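Local coordinates for protein AdeR (Acinetobacter baumannii, PDB 5X5L) that binds an intercistronic DNA region through its OmpR/PhoB-type C-terminal domain and probably acts as a phosphorelay response regulator of transcription, at residues C[41-54]-C[89-101]. Numbering follows the deposited sequence.
With nucleotides of chain I.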
loop_
_atom_site.group_PDB
_atom_site.type_symbol
_atom_site.label_atom_id
_atom_site.label_comp_id
_atom_site.label_asym_id
_atom_site.label_seq_id
_atom_site.Cartn_x
_atom_site.Cartn_y
_atom_site.Cartn_z
ATOM N N MET C 41 6.701 10.378 20.562
ATOM C CA MET C 41 7.727 10.469 21.613
ATOM C C MET C 41 9.137 10.089 21.161
ATOM O O MET C 41 10.106 10.582 21.730
ATOM C CB MET C 41 7.322 9.632 22.828
ATOM C CG MET C 41 6.053 10.158 23.502
ATOM S SD MET C 41 5.816 9.604 25.198
ATOM C CE MET C 41 5.501 7.907 24.817
ATOM N N ILE C 42 9.258 9.234 20.142
ATOM C CA ILE C 42 10.574 8.839 19.620
ATOM C C ILE C 42 11.335 9.984 18.921
ATOM O O ILE C 42 12.551 9.902 18.752
ATOM C CB ILE C 42 10.459 7.597 18.694
ATOM C CG1 ILE C 42 11.796 6.870 18.535
ATOM C CG2 ILE C 42 9.918 7.973 17.337
ATOM C CD1 ILE C 42 11.640 5.427 18.081
ATOM N N ASP C 43 10.624 11.034 18.517
ATOM C CA ASP C 43 11.250 12.244 17.951
ATOM C C ASP C 43 12.164 12.920 18.961
ATOM O O ASP C 43 13.281 13.306 18.619
ATOM C CB ASP C 43 10.189 13.260 17.509
ATOM C CG ASP C 43 9.319 12.748 16.371
ATOM O OD1 ASP C 43 9.854 12.142 15.405
ATOM O OD2 ASP C 43 8.090 12.972 16.442
ATOM N N GLN C 44 11.665 13.064 20.188
ATOM C CA GLN C 44 12.425 13.587 21.325
ATOM C C GLN C 44 12.368 12.557 22.454
ATOM O O GLN C 44 11.554 12.691 23.375
ATOM C CB GLN C 44 11.840 14.926 21.783
ATOM C CG GLN C 44 12.068 16.067 20.808
ATOM C CD GLN C 44 11.754 17.418 21.423
ATOM O OE1 GLN C 44 12.450 17.884 22.320
ATOM N NE2 GLN C 44 10.702 18.062 20.933
ATOM N N PRO C 45 13.219 11.506 22.380
ATOM C CA PRO C 45 13.112 10.381 23.337
ATOM C C PRO C 45 13.185 10.840 24.785
ATOM O O PRO C 45 12.330 10.449 25.580
ATOM C CB PRO C 45 14.335 9.517 22.991
ATOM C CG PRO C 45 14.740 9.909 21.617
ATOM C CD PRO C 45 14.389 11.361 21.491
ATOM N N HIS C 46 14.163 11.696 25.097
ATOM C CA HIS C 46 14.418 12.107 26.479
ATOM C C HIS C 46 13.495 13.210 26.999
ATOM O O HIS C 46 13.499 13.484 28.192
ATOM C CB HIS C 46 15.882 12.505 26.649
ATOM C CG HIS C 46 16.833 11.461 26.153
ATOM N ND1 HIS C 46 16.971 10.233 26.762
ATOM C CD2 HIS C 46 17.645 11.434 25.073
ATOM C CE1 HIS C 46 17.858 9.510 26.107
ATOM N NE2 HIS C 46 18.281 10.215 25.073
ATOM N N LYS C 47 12.705 13.824 26.120
ATOM C CA LYS C 47 11.770 14.870 26.532
ATOM C C LYS C 47 10.627 14.311 27.366
ATOM O O LYS C 47 10.116 13.226 27.086
ATOM C CB LYS C 47 11.193 15.579 25.310
ATOM C CG LYS C 47 10.286 16.749 25.647
ATOM C CD LYS C 47 9.598 17.285 24.400
ATOM C CE LYS C 47 8.512 18.284 24.758
ATOM N NZ LYS C 47 7.244 17.655 25.144
ATOM N N VAL C 48 10.233 15.074 28.378
ATOM C CA VAL C 48 9.020 14.800 29.146
ATOM C C VAL C 48 7.851 15.434 28.406
ATOM O O VAL C 48 7.793 16.659 28.280
ATOM C CB VAL C 48 9.087 15.396 30.575
ATOM C CG1 VAL C 48 7.788 15.126 31.331
ATOM C CG2 VAL C 48 10.286 14.848 31.326
ATOM N N PHE C 49 6.939 14.600 27.918
ATOM C CA PHE C 49 5.695 15.073 27.308
ATOM C C PHE C 49 4.629 15.120 28.374
ATOM O O PHE C 49 4.513 14.187 29.160
ATOM C CB PHE C 49 5.260 14.136 26.182
ATOM C CG PHE C 49 6.209 14.127 25.024
ATOM C CD1 PHE C 49 7.346 13.327 25.031
ATOM C CD2 PHE C 49 5.987 14.951 23.939
ATOM C CE1 PHE C 49 8.226 13.328 23.974
ATOM C CE2 PHE C 49 6.869 14.964 22.865
ATOM C CZ PHE C 49 7.992 14.142 22.881
ATOM N N THR C 50 3.854 16.197 28.414
ATOM C CA THR C 50 2.730 16.287 29.346
ATOM C C THR C 50 1.566 15.453 28.803
ATOM O O THR C 50 1.563 15.020 27.650
ATOM C CB THR C 50 2.248 17.743 29.553
ATOM O OG1 THR C 50 1.863 18.325 28.297
ATOM C CG2 THR C 50 3.342 18.604 30.117
ATOM N N ARG C 51 0.583 15.223 29.657
ATOM C CA ARG C 51 -0.623 14.498 29.270
ATOM C C ARG C 51 -1.410 15.296 28.237
ATOM O O ARG C 51 -1.970 14.715 27.314
ATOM C CB ARG C 51 -1.486 14.174 30.492
ATOM C CG ARG C 51 -0.823 13.182 31.428
ATOM C CD ARG C 51 -1.544 13.039 32.750
ATOM N NE ARG C 51 -1.121 11.863 33.486
ATOM C CZ ARG C 51 -0.030 11.762 34.245
ATOM N NH1 ARG C 51 0.800 12.785 34.398
ATOM N NH2 ARG C 51 0.235 10.609 34.857
ATOM N N GLY C 52 -1.435 16.616 28.394
ATOM C CA GLY C 52 -2.067 17.514 27.431
ATOM C C GLY C 52 -1.472 17.430 26.036
ATOM O O GLY C 52 -2.211 17.474 25.041
ATOM N N GLU C 53 -0.145 17.314 25.953
ATOM C CA GLU C 53 0.541 17.164 24.666
ATOM C C GLU C 53 0.239 15.831 24.010
ATOM O O GLU C 53 -0.032 15.778 22.814
ATOM C CB GLU C 53 2.053 17.301 24.814
ATOM C CG GLU C 53 2.526 18.691 25.180
ATOM C CD GLU C 53 4.027 18.757 25.321
ATOM O OE1 GLU C 53 4.592 18.058 26.184
ATOM O OE2 GLU C 53 4.657 19.490 24.542
ATOM N N LEU C 54 0.295 14.755 24.789
ATOM C CA LEU C 54 -0.025 13.417 24.286
ATOM C C LEU C 54 -1.485 13.320 23.824
ATOM O O LEU C 54 -1.761 12.695 22.801
ATOM C CB LEU C 54 0.272 12.352 25.341
ATOM C CG LEU C 54 1.754 12.190 25.708
ATOM C CD1 LEU C 54 1.904 11.352 26.977
ATOM C CD2 LEU C 54 2.541 11.576 24.560
ATOM N N LEU C 89 9.043 4.194 28.554
ATOM C CA LEU C 89 7.800 4.812 29.062
ATOM C C LEU C 89 7.757 5.166 30.551
ATOM O O LEU C 89 6.776 4.882 31.243
ATOM C CB LEU C 89 6.557 4.009 28.633
ATOM C CG LEU C 89 6.282 4.077 27.115
ATOM C CD1 LEU C 89 5.166 3.134 26.728
ATOM C CD2 LEU C 89 5.860 5.464 26.696
ATOM N N ILE C 90 8.818 5.798 31.036
ATOM C CA ILE C 90 8.906 6.237 32.441
ATOM C C ILE C 90 7.996 7.430 32.705
ATOM O O ILE C 90 8.028 8.418 31.990
ATOM C CB ILE C 90 10.366 6.568 32.843
ATOM C CG1 ILE C 90 11.131 5.242 33.010
ATOM C CG2 ILE C 90 10.445 7.275 34.164
ATOM C CD1 ILE C 90 11.686 4.684 31.766
ATOM N N ASN C 91 7.231 7.322 33.774
ATOM C CA ASN C 91 6.391 8.417 34.255
ATOM C C ASN C 91 7.294 9.409 34.995
ATOM O O ASN C 91 8.207 8.998 35.705
ATOM C CB ASN C 91 5.268 7.889 35.161
ATOM C CG ASN C 91 4.842 8.897 36.219
ATOM O OD1 ASN C 91 5.319 8.842 37.344
ATOM N ND2 ASN C 91 4.136 9.956 35.808
ATOM N N VAL C 92 7.033 10.699 34.809
ATOM C CA VAL C 92 7.707 11.764 35.537
ATOM C C VAL C 92 6.622 12.417 36.381
ATOM O O VAL C 92 5.806 13.189 35.881
ATOM C CB VAL C 92 8.368 12.775 34.591
ATOM C CG1 VAL C 92 9.085 13.871 35.374
ATOM C CG2 VAL C 92 9.322 12.054 33.646
ATOM N N ARG C 93 6.639 12.099 37.671
ATOM C CA ARG C 93 5.532 12.366 38.580
ATOM C C ARG C 93 5.103 13.838 38.569
ATOM O O ARG C 93 5.915 14.742 38.762
ATOM C CB ARG C 93 5.968 11.941 39.982
ATOM C CG ARG C 93 4.944 12.047 41.094
ATOM C CD ARG C 93 5.677 11.685 42.383
ATOM N NE ARG C 93 4.902 11.911 43.595
ATOM C CZ ARG C 93 3.967 11.089 44.079
ATOM N NH1 ARG C 93 3.640 9.946 43.463
ATOM N NH2 ARG C 93 3.341 11.410 45.218
ATOM N N GLY C 94 3.822 14.057 38.306
ATOM C CA GLY C 94 3.233 15.395 38.276
ATOM C C GLY C 94 3.390 16.164 36.974
ATOM O O GLY C 94 2.850 17.262 36.867
ATOM N N VAL C 95 4.115 15.609 36.000
ATOM C CA VAL C 95 4.396 16.300 34.731
ATOM C C VAL C 95 3.846 15.483 33.561
ATOM O O VAL C 95 2.996 15.969 32.814
ATOM C CB VAL C 95 5.913 16.600 34.545
ATOM C CG1 VAL C 95 6.121 17.824 33.644
ATOM C CG2 VAL C 95 6.614 16.810 35.876
ATOM N N GLY C 96 4.326 14.248 33.407
ATOM C CA GLY C 96 3.792 13.338 32.386
ATOM C C GLY C 96 4.648 12.103 32.155
ATOM O O GLY C 96 4.838 11.295 33.072
ATOM N N TYR C 97 5.153 11.946 30.929
ATOM C CA TYR C 97 5.881 10.745 30.531
ATOM C C TYR C 97 7.056 11.020 29.621
ATOM O O TYR C 97 7.101 12.032 28.909
ATOM C CB TYR C 97 4.966 9.755 29.817
ATOM C CG TYR C 97 3.817 9.276 30.655
ATOM C CD1 TYR C 97 2.621 9.962 30.649
ATOM C CD2 TYR C 97 3.941 8.146 31.475
ATOM C CE1 TYR C 97 1.550 9.544 31.418
ATOM C CE2 TYR C 97 2.892 7.710 32.244
ATOM C CZ TYR C 97 1.668 8.417 32.205
ATOM O OH TYR C 97 0.596 7.989 32.936
ATOM N N ARG C 98 7.983 10.066 29.629
ATOM C CA ARG C 98 9.272 10.184 28.952
ATOM C C ARG C 98 9.609 8.818 28.405
ATOM O O ARG C 98 9.302 7.784 29.015
ATOM C CB ARG C 98 10.343 10.673 29.979
ATOM C CG ARG C 98 11.529 9.821 30.388
ATOM C CD ARG C 98 12.107 10.472 31.650
ATOM N NE ARG C 98 12.629 11.766 31.271
ATOM C CZ ARG C 98 12.999 12.773 32.049
ATOM N NH1 ARG C 98 12.979 12.666 33.369
ATOM N NH2 ARG C 98 13.409 13.922 31.494
ATOM N N LEU C 99 10.284 8.745 27.273
ATOM C CA LEU C 99 10.879 7.447 26.799
ATOM C C LEU C 99 12.126 7.243 27.663
ATOM O O LEU C 99 12.647 8.233 28.193
ATOM C CB LEU C 99 11.196 7.458 25.304
ATOM C CG LEU C 99 10.468 6.570 24.262
ATOM C CD1 LEU C 99 11.473 6.183 23.207
ATOM C CD2 LEU C 99 9.776 5.356 24.863
ATOM N N ASP C 100 12.712 6.062 27.684
ATOM C CA ASP C 100 13.858 5.753 28.555
ATOM C C ASP C 100 14.707 6.943 29.032
ATOM O O ASP C 100 14.992 7.781 28.235
ATOM C CB ASP C 100 14.798 4.631 27.937
ATOM C CG ASP C 100 15.394 4.991 26.571
ATOM O OD1 ASP C 100 14.591 5.588 25.859
ATOM O OD2 ASP C 100 16.639 4.914 26.323
ATOM N N ASN C 101 15.142 6.931 30.274
ATOM C CA ASN C 101 16.092 7.920 30.789
ATOM C C ASN C 101 17.504 7.705 30.222
ATOM O O ASN C 101 18.138 8.648 29.788
ATOM C CB ASN C 101 16.206 7.831 32.307
ATOM C CG ASN C 101 14.934 8.259 33.007
ATOM O OD1 ASN C 101 14.150 7.425 33.498
ATOM N ND2 ASN C 101 14.697 9.582 33.033
ATOM P P DG I 5 0.973 11.545 38.331
ATOM O OP1 DG I 5 2.028 12.005 37.398
ATOM O OP2 DG I 5 -0.426 12.008 38.144
ATOM O "O5'" DG I 5 1.065 9.959 38.339
ATOM C "C5'" DG I 5 2.306 9.310 38.671
ATOM C "C4'" DG I 5 2.253 7.830 38.370
ATOM O "O4'" DG I 5 1.344 7.195 39.296
ATOM C "C3'" DG I 5 1.778 7.422 36.970
ATOM O "O3'" DG I 5 2.601 6.332 36.532
ATOM C "C2'" DG I 5 0.315 7.075 37.190
ATOM C "C1'" DG I 5 0.335 6.490 38.588
ATOM N N9 DG I 5 -0.905 6.615 39.348
ATOM C C8 DG I 5 -1.637 7.753 39.597
ATOM N N7 DG I 5 -2.692 7.534 40.338
ATOM C C5 DG I 5 -2.637 6.177 40.616
ATOM C C6 DG I 5 -3.505 5.361 41.389
ATOM O O6 DG I 5 -4.533 5.685 41.999
ATOM N N1 DG I 5 -3.077 4.034 41.405
ATOM C C2 DG I 5 -1.955 3.558 40.765
ATOM N N2 DG I 5 -1.703 2.246 40.900
ATOM N N3 DG I 5 -1.136 4.310 40.047
ATOM C C4 DG I 5 -1.534 5.598 40.019
ATOM P P DA I 4 -0.988 15.306 43.531
ATOM O OP1 DA I 4 -0.337 16.509 42.956
ATOM O OP2 DA I 4 -2.474 15.181 43.532
ATOM O "O5'" DA I 4 -0.419 14.042 42.757
ATOM C "C5'" DA I 4 0.960 13.652 42.887
ATOM C "C4'" DA I 4 1.191 12.349 42.158
ATOM O "O4'" DA I 4 0.744 11.241 42.978
ATOM C "C3'" DA I 4 0.458 12.217 40.816
ATOM O "O3'" DA I 4 1.427 11.913 39.809
ATOM C "C2'" DA I 4 -0.570 11.126 41.074
ATOM C "C1'" DA I 4 0.103 10.299 42.147
ATOM N N9 DA I 4 -0.811 9.509 42.971
ATOM C C8 DA I 4 -1.914 9.940 43.668
ATOM N N7 DA I 4 -2.551 8.981 44.300
ATOM C C5 DA I 4 -1.825 7.840 43.989
ATOM C C6 DA I 4 -1.992 6.489 44.341
ATOM N N6 DA I 4 -2.977 6.046 45.126
ATOM N N1 DA I 4 -1.094 5.598 43.862
ATOM C C2 DA I 4 -0.101 6.046 43.079
ATOM N N3 DA I 4 0.160 7.291 42.678
ATOM C C4 DA I 4 -0.752 8.149 43.170
ATOM P P DT I 6 2.233 5.476 35.235
ATOM O OP1 DT I 6 3.491 5.024 34.595
ATOM O OP2 DT I 6 1.245 6.234 34.441
ATOM O "O5'" DT I 6 1.530 4.192 35.854
ATOM C "C5'" DT I 6 2.281 3.265 36.648
ATOM C "C4'" DT I 6 1.499 1.988 36.833
ATOM O "O4'" DT I 6 0.283 2.258 37.566
ATOM C "C3'" DT I 6 1.078 1.309 35.537
ATOM O "O3'" DT I 6 1.478 -0.062 35.620
ATOM C "C2'" DT I 6 -0.424 1.536 35.475
ATOM C "C1'" DT I 6 -0.826 1.651 36.928
ATOM N N1 DT I 6 -2.027 2.469 37.255
ATOM C C2 DT I 6 -3.050 1.895 37.988
ATOM O O2 DT I 6 -3.060 0.722 38.322
ATOM N N3 DT I 6 -4.078 2.748 38.298
ATOM C C4 DT I 6 -4.180 4.086 37.979
ATOM O O4 DT I 6 -5.170 4.722 38.330
ATOM C C5 DT I 6 -3.071 4.628 37.226
ATOM C C7 DT I 6 -3.106 6.069 36.824
ATOM C C6 DT I 6 -2.058 3.806 36.915
#
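F49 and Y97 form an antiparallel hydrogen-bonded pair joining strand 48-50 to strand 96-98, F49 N to Y97 O at 2.8 Å and Y97 N to F49 O at 2.9 Å, with the short strand axes at 149°. V48 and R98 put their side chains on one face of this small sheet: V48 CG2 rests over a face of the R98 guanidinium, while H46 O lies in the guanidinium plane at its edge and takes a weak bond from NH2. V48 CG2 also meets V92 CG2 at 3.8 Å, and V48 CG1 reaches V95 CG1, which sits in the classic beta bulge that V95 and G96 make facing V92. Y97 points to the other face, where its CD1 packs on L54 CD1 at 4.0 Å. The extended R51 chain carries its guanidinium to Y97, whose CE1 lies over one face with the two planes 52° apart; over the opposite face lies OP2 of DG5 of chain I. G94 N gives a nearly straight bond of 2.9 Å to OP1 of that phosphate, and R51 NH1 and N91 ND2 add weaker ones. T50 N-caps helix 51-58 in a capping box, E53 N giving to T50 OG1 at 3.2 Å and T50 N to the anti lone pair of E53 OE1. Strands 90-92 and 96-98 form the wing hairpin of the winged-helix domain, edged by strand 48-50. Y97 touches D70 of helix 66-81, which also meets helix 51-58 through the R51–D70 salt bridge and L54 on V69; at the far end P45 and L99 meet Y5 of strand 3-5.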